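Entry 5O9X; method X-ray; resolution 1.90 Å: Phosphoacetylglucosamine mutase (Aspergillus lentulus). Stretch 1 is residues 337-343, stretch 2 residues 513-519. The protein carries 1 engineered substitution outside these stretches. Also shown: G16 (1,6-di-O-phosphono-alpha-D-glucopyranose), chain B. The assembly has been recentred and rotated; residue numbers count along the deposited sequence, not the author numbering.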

# COMPACT_ATOMS: atom_id res chain seq x y z
N THR A 337 3.48 0.46 12.22
CA THR A 337 2.31 -0.10 12.91
C THR A 337 2.78 -1.16 13.91
O THR A 337 3.98 -1.49 13.98
CB THR A 337 1.22 -0.65 11.96
OG1 THR A 337 1.67 -1.89 11.32
CG2 THR A 337 1.02 0.38 10.79
N ALA A 338 1.82 -1.78 14.61
CA ALA A 338 2.11 -2.74 15.67
C ALA A 338 2.69 -4.03 15.06
O ALA A 338 3.34 -4.77 15.79
CB ALA A 338 0.82 -2.99 16.48
N TYR A 339 2.55 -4.25 13.74
CA TYR A 339 3.10 -5.45 13.10
C TYR A 339 4.62 -5.30 12.93
O TYR A 339 5.27 -6.29 12.52
CB TYR A 339 2.47 -5.64 11.70
CG TYR A 339 1.03 -6.12 11.84
CD1 TYR A 339 0.77 -7.44 12.23
CD2 TYR A 339 -0.03 -5.22 11.74
CE1 TYR A 339 -0.51 -7.89 12.42
CE2 TYR A 339 -1.35 -5.68 11.90
CZ TYR A 339 -1.55 -7.01 12.30
OH TYR A 339 -2.83 -7.47 12.55
N ALA A 340 5.18 -4.08 13.12
CA ALA A 340 6.62 -3.93 12.99
C ALA A 340 7.38 -4.77 14.02
O ALA A 340 7.00 -4.82 15.21
CB ALA A 340 7.06 -2.46 13.14
N ASN A 341 8.42 -5.43 13.58
CA ASN A 341 9.22 -6.21 14.53
C ASN A 341 9.82 -5.28 15.60
O ASN A 341 10.31 -4.18 15.30
CB ASN A 341 10.37 -6.87 13.76
CG ASN A 341 11.00 -7.96 14.56
OD1 ASN A 341 11.85 -7.68 15.42
ND2 ASN A 341 10.56 -9.18 14.33
N GLY A 342 9.75 -5.71 16.87
CA GLY A 342 10.25 -4.85 17.99
C GLY A 342 11.69 -4.48 17.77
O GLY A 342 12.08 -3.45 18.24
N SER A 343 12.50 -5.32 17.14
CA SER A 343 13.89 -4.95 16.90
C SER A 343 14.05 -3.74 15.96
O SER A 343 15.06 -2.95 16.11
CB SER A 343 14.69 -6.11 16.33
OG SER A 343 14.80 -7.13 17.31
N VAL A 513 -9.50 -12.90 12.04
CA VAL A 513 -8.77 -12.16 13.03
C VAL A 513 -7.28 -12.50 12.83
O VAL A 513 -6.91 -13.71 12.80
CB VAL A 513 -9.25 -12.51 14.47
CG1 VAL A 513 -8.39 -11.85 15.56
CG2 VAL A 513 -10.65 -11.88 14.60
N ARG A 514 -6.42 -11.46 12.93
CA ARG A 514 -4.98 -11.70 12.82
C ARG A 514 -4.33 -11.74 14.18
O ARG A 514 -4.60 -10.87 14.99
CB ARG A 514 -4.31 -10.56 12.01
CG ARG A 514 -4.87 -10.40 10.60
CD ARG A 514 -3.92 -9.57 9.71
NE ARG A 514 -4.54 -9.27 8.38
CZ ARG A 514 -4.71 -10.17 7.39
NH1 ARG A 514 -4.36 -11.47 7.59
NH2 ARG A 514 -5.26 -9.75 6.21
N VAL A 515 -3.42 -12.70 14.37
CA VAL A 515 -2.61 -12.75 15.58
C VAL A 515 -1.17 -12.54 15.16
O VAL A 515 -0.67 -13.27 14.27
CB VAL A 515 -2.78 -14.11 16.30
CG1 VAL A 515 -1.75 -14.29 17.44
CG2 VAL A 515 -4.25 -14.22 16.83
N TYR A 516 -0.50 -11.68 15.90
CA TYR A 516 0.93 -11.51 15.71
C TYR A 516 1.60 -11.82 17.05
O TYR A 516 1.09 -11.44 18.11
CB TYR A 516 1.15 -10.01 15.33
CG TYR A 516 2.66 -9.67 15.31
CD1 TYR A 516 3.42 -10.00 14.19
CD2 TYR A 516 3.31 -9.12 16.47
CE1 TYR A 516 4.84 -9.72 14.15
CE2 TYR A 516 4.73 -8.85 16.44
CZ TYR A 516 5.47 -9.17 15.28
OH TYR A 516 6.87 -8.95 15.21
N ALA A 517 2.77 -12.48 17.01
CA ALA A 517 3.54 -12.65 18.22
C ALA A 517 5.02 -12.52 17.84
O ALA A 517 5.40 -12.98 16.79
CB ALA A 517 3.25 -13.99 18.92
N GLU A 518 5.80 -11.93 18.72
CA GLU A 518 7.24 -11.97 18.64
C GLU A 518 7.79 -12.37 20.06
O GLU A 518 7.13 -12.15 21.08
CB GLU A 518 7.82 -10.65 18.14
CG GLU A 518 7.50 -9.47 19.08
CD GLU A 518 7.99 -8.12 18.54
OE1 GLU A 518 8.10 -7.99 17.28
OE2 GLU A 518 8.19 -7.18 19.39
N ALA A 519 8.97 -12.99 20.07
CA ALA A 519 9.68 -13.18 21.34
C ALA A 519 11.17 -13.33 21.03
O ALA A 519 11.54 -13.31 19.84
CB ALA A 519 9.12 -14.42 22.07
C1 G16 B . -4.34 -3.45 2.61
C2 G16 B . -3.97 -2.08 3.15
C3 G16 B . -2.73 -2.19 4.09
C4 G16 B . -2.90 -3.18 5.23
C5 G16 B . -3.26 -4.53 4.63
C6 G16 B . -3.75 -5.55 5.63
O1 G16 B . -3.26 -3.95 1.82
O2 G16 B . -3.74 -1.08 2.11
O3 G16 B . -2.42 -0.91 4.50
O4 G16 B . -1.68 -3.39 6.07
O5 G16 B . -4.43 -4.44 3.79
O6 G16 B . -4.97 -4.98 6.28
P G16 B . -5.79 -5.91 7.33
O1P G16 B . -4.80 -6.47 8.38
O2P G16 B . -6.40 -7.09 6.54
O3P G16 B . -6.95 -5.07 7.91
P' G16 B . -3.41 -4.33 0.24
O1X G16 B . -4.42 -3.33 -0.39
O2X G16 B . -4.10 -5.74 0.18
O3X G16 B . -2.05 -4.47 -0.34
O HOH W 1 -2.66 -9.05 14.79
O HOH W 2 8.62 -9.63 12.48

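Residues 513-518 form an extended strand, whereas the facing segment folds through a type I turn from Thr337 to Ala340, closed by Ala340 N to Thr337 O at 3.0 Å, before entering a helix at Gly342. The backbones stay apart: the CA atoms of Tyr339 and Tyr516 lie 6.9 Å from each other, so side chains must bridge the gap. Strand alternation supplies them, since CA-to-CB points toward the other stretch at Arg514, Tyr516 and Glu518.

A direct hydrogen bond between the stretches runs from Gly342 N to Glu518 OE1 (2.8 Å, 161° at the hydrogen). An ideal CB on Gly342 would sit 2.5 Å from Glu518 OE2, so glycine leaves room for the carboxylate. Tyr516 OH donates to the same Glu518 OE1 at 2.6 Å, and Asn341 caps the helix by accepting from Ser343 N through OD1 at 3.0 Å.

Tyr339 starts away, but its ring returns with chi1 at -74°, bringing CE1 within 4.0 Å of Tyr516 CB and OH within 3.5 Å of Arg514 CB. Water 1 extends this contact, accepting from Tyr339 OH and donating to Arg514 O, both at 2.7 Å. Beyond the interface, Arg514 NE and NH2 bind G16 O1P and O2P at 2.8 and 2.9 Å. The contact buries 320 Å², both sides summed, and Tyr339 (86 Å²) and Tyr516 (82 Å²) give the largest shares; tyrosine suits both places because each long ring spans the gap while its hydroxyl reaches a polar partner, water 1 for Tyr339 and Glu518 OE1 for Tyr516.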